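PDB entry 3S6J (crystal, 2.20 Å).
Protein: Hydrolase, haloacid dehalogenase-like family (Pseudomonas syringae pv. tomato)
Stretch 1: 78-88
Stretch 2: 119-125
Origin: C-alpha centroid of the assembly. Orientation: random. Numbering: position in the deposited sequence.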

# COMPACT_ATOMS: atom_id res chain seq x y z
N LYS E 78 19.31 10.75 2.03
CA LYS E 78 18.10 11.45 1.60
C LYS E 78 16.88 10.85 2.27
O LYS E 78 15.98 11.56 2.69
CB LYS E 78 17.93 11.38 0.08
CG LYS E 78 18.16 12.71 -0.63
CD LYS E 78 19.53 12.79 -1.25
CE LYS E 78 19.64 13.98 -2.22
NZ LYS E 78 19.09 15.25 -1.62
N HIS E 79 16.86 9.53 2.35
CA HIS E 79 15.75 8.83 3.00
C HIS E 79 15.64 9.17 4.49
O HIS E 79 14.57 9.53 4.95
CB HIS E 79 15.87 7.32 2.80
CG HIS E 79 14.90 6.53 3.62
ND1 HIS E 79 15.25 5.94 4.82
CD2 HIS E 79 13.61 6.20 3.40
CE1 HIS E 79 14.21 5.29 5.30
NE2 HIS E 79 13.20 5.44 4.47
N ALA E 80 16.75 9.08 5.23
CA ALA E 80 16.72 9.44 6.65
C ALA E 80 16.20 10.85 6.85
O ALA E 80 15.39 11.10 7.73
CB ALA E 80 18.09 9.30 7.27
N GLN E 81 16.67 11.77 6.03
CA GLN E 81 16.26 13.16 6.14
C GLN E 81 14.77 13.32 5.87
O GLN E 81 14.06 13.96 6.64
CB GLN E 81 17.12 14.04 5.24
CG GLN E 81 18.57 14.18 5.73
CD GLN E 81 19.60 14.29 4.62
OE1 GLN E 81 19.37 14.92 3.58
NE2 GLN E 81 20.76 13.66 4.83
N ALA E 82 14.28 12.73 4.78
CA ALA E 82 12.85 12.83 4.48
C ALA E 82 12.02 12.18 5.58
O ALA E 82 10.95 12.69 5.92
CB ALA E 82 12.53 12.24 3.12
N TYR E 83 12.50 11.08 6.13
CA TYR E 83 11.77 10.41 7.20
C TYR E 83 11.67 11.33 8.41
O TYR E 83 10.59 11.53 8.94
CB TYR E 83 12.43 9.08 7.59
CG TYR E 83 11.52 8.15 8.37
CD1 TYR E 83 11.65 7.97 9.75
CD2 TYR E 83 10.50 7.45 7.72
CE1 TYR E 83 10.81 7.11 10.45
CE2 TYR E 83 9.65 6.61 8.41
CZ TYR E 83 9.81 6.44 9.77
OH TYR E 83 8.95 5.59 10.42
N GLU E 84 12.80 11.88 8.85
CA GLU E 84 12.80 12.79 9.98
C GLU E 84 11.71 13.83 9.80
O GLU E 84 10.96 14.13 10.74
CB GLU E 84 14.16 13.49 10.13
CG GLU E 84 15.37 12.56 10.27
CD GLU E 84 16.70 13.32 10.39
OE1 GLU E 84 17.77 12.74 10.06
OE2 GLU E 84 16.67 14.51 10.82
N ARG E 85 11.60 14.38 8.59
CA ARG E 85 10.61 15.43 8.35
C ARG E 85 9.19 14.91 8.52
O ARG E 85 8.26 15.67 8.70
CB ARG E 85 10.80 16.06 6.96
CG ARG E 85 12.09 16.88 6.84
CD ARG E 85 12.19 17.64 5.53
NE ARG E 85 12.31 16.76 4.36
CZ ARG E 85 13.46 16.41 3.79
NH1 ARG E 85 14.62 16.84 4.28
NH2 ARG E 85 13.45 15.60 2.73
N LEU E 86 9.02 13.59 8.50
CA LEU E 86 7.68 13.03 8.63
C LEU E 86 7.43 12.44 10.03
O LEU E 86 6.39 11.81 10.27
CB LEU E 86 7.47 11.96 7.56
CG LEU E 86 7.60 12.47 6.13
CD1 LEU E 86 7.85 11.32 5.17
CD2 LEU E 86 6.39 13.27 5.72
N GLN E 87 8.37 12.64 10.94
CA GLN E 87 8.34 11.95 12.23
C GLN E 87 7.05 12.12 13.05
O GLN E 87 6.64 11.19 13.75
CB GLN E 87 9.54 12.33 13.08
CG GLN E 87 9.58 13.79 13.48
CD GLN E 87 10.80 14.15 14.30
OE1 GLN E 87 11.68 13.30 14.54
NE2 GLN E 87 10.87 15.40 14.74
N HIS E 88 6.43 13.30 12.99
CA HIS E 88 5.27 13.58 13.83
C HIS E 88 3.97 12.99 13.28
O HIS E 88 2.91 13.09 13.91
CB HIS E 88 5.13 15.08 14.06
CG HIS E 88 6.33 15.70 14.69
ND1 HIS E 88 7.35 16.28 13.96
CD2 HIS E 88 6.70 15.82 15.99
CE1 HIS E 88 8.28 16.74 14.78
NE2 HIS E 88 7.91 16.47 16.02
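Stretch 2 (119-125) DTATINL

Two nearly parallel helices can meet through a few side chains, some of them spaced about one helical turn apart. The pairing of stretch 2 with stretch 1 in this haloacid dehalogenase-like hydrolase is a compact example. Residues 119-125 are helical throughout, part of a helix that extends beyond both ends of the stretch, and they lie beside helix 78-85 with the two N-to-C directions only 13° apart. The axes approach no closer than 10.6 Å, so side chains must span the gap, and the contact buries a modest 356 Å² in total. The nearest CA atoms across the pair are Gln87 CA, in a 3-10 segment, and Ile123 CA, 6.4 Å apart.

Apolar packing centres on Tyr83, whose CA-to-CB bond points toward stretch 2. Thr120 and Ile123, three residues apart and both directed toward stretch 1, meet different parts of its ring. The methyl of Thr120 lies over one face, with CG2 4.0 Å from the centroid of the Tyr83 ring and 26° off the normal, a CH-pi contact. Ile123 instead packs at the ring edge, its CD1 3.7 Å from Tyr83 CD1. Ile123 also reaches further along stretch 1: Ile123 CG2 lies 3.9 Å from Gln87 CB, and Ile123 CD1 is 4.3 Å from Glu84 CA. At the other end, Thr120 CG2 touches His79 CE1 at a looser 4.3 Å.

Polar bonding between the stretches is confined to one hydrogen bond. The CA-to-CB bond of Asn124 points sideways relative to stretch 1, but the end of its side chain comes nearer, and Asn124 ND2 donates to Tyr83 OH at 2.6 Å with a nearly linear angle of 174°. Tyr83 thus combines both kinds of interaction: its ring receives the apolar groups, while its hydroxyl accepts the amide hydrogen.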

# COMPACT_ATOMS: atom_id res chain seq x y z
N ASP E 119 18.38 5.34 13.70
CA ASP E 119 17.63 6.58 13.47
C ASP E 119 16.12 6.35 13.33
O ASP E 119 15.32 6.86 14.12
CB ASP E 119 18.15 7.30 12.22
CG ASP E 119 19.57 7.84 12.39
OD1 ASP E 119 20.19 7.58 13.45
OD2 ASP E 119 20.06 8.53 11.46
N THR E 120 15.74 5.61 12.29
CA THR E 120 14.33 5.32 12.09
C THR E 120 13.76 4.65 13.34
O THR E 120 12.70 5.03 13.82
CB THR E 120 14.10 4.42 10.84
OG1 THR E 120 15.12 3.42 10.77
CG2 THR E 120 14.13 5.25 9.56
N ALA E 121 14.47 3.66 13.86
CA ALA E 121 13.96 2.92 15.01
C ALA E 121 13.68 3.80 16.23
O ALA E 121 12.74 3.54 16.98
CB ALA E 121 14.90 1.78 15.37
N THR E 122 14.50 4.83 16.44
CA THR E 122 14.27 5.74 17.57
C THR E 122 12.99 6.55 17.37
O THR E 122 12.24 6.79 18.32
CB THR E 122 15.46 6.71 17.78
OG1 THR E 122 16.65 5.96 18.04
CG2 THR E 122 15.17 7.61 18.96
N ILE E 123 12.75 6.97 16.13
CA ILE E 123 11.54 7.71 15.80
C ILE E 123 10.26 6.91 16.06
O ILE E 123 9.33 7.40 16.71
CB ILE E 123 11.58 8.20 14.33
CG1 ILE E 123 12.59 9.35 14.19
CG2 ILE E 123 10.19 8.61 13.85
CD1 ILE E 123 13.14 9.55 12.78
N ASN E 124 10.20 5.68 15.57
CA ASN E 124 8.97 4.91 15.73
C ASN E 124 8.68 4.60 17.19
O ASN E 124 7.54 4.59 17.62
CB ASN E 124 9.01 3.63 14.90
CG ASN E 124 9.29 3.90 13.44
OD1 ASN E 124 10.12 3.24 12.81
ND2 ASN E 124 8.59 4.87 12.88
N LEU E 125 9.74 4.34 17.96
CA LEU E 125 9.63 3.99 19.37
C LEU E 125 8.98 5.10 20.19
O LEU E 125 8.26 4.83 21.15
CB LEU E 125 11.01 3.67 19.94
CG LEU E 125 11.75 2.43 19.44
CD1 LEU E 125 13.18 2.46 19.93
CD2 LEU E 125 11.07 1.18 19.93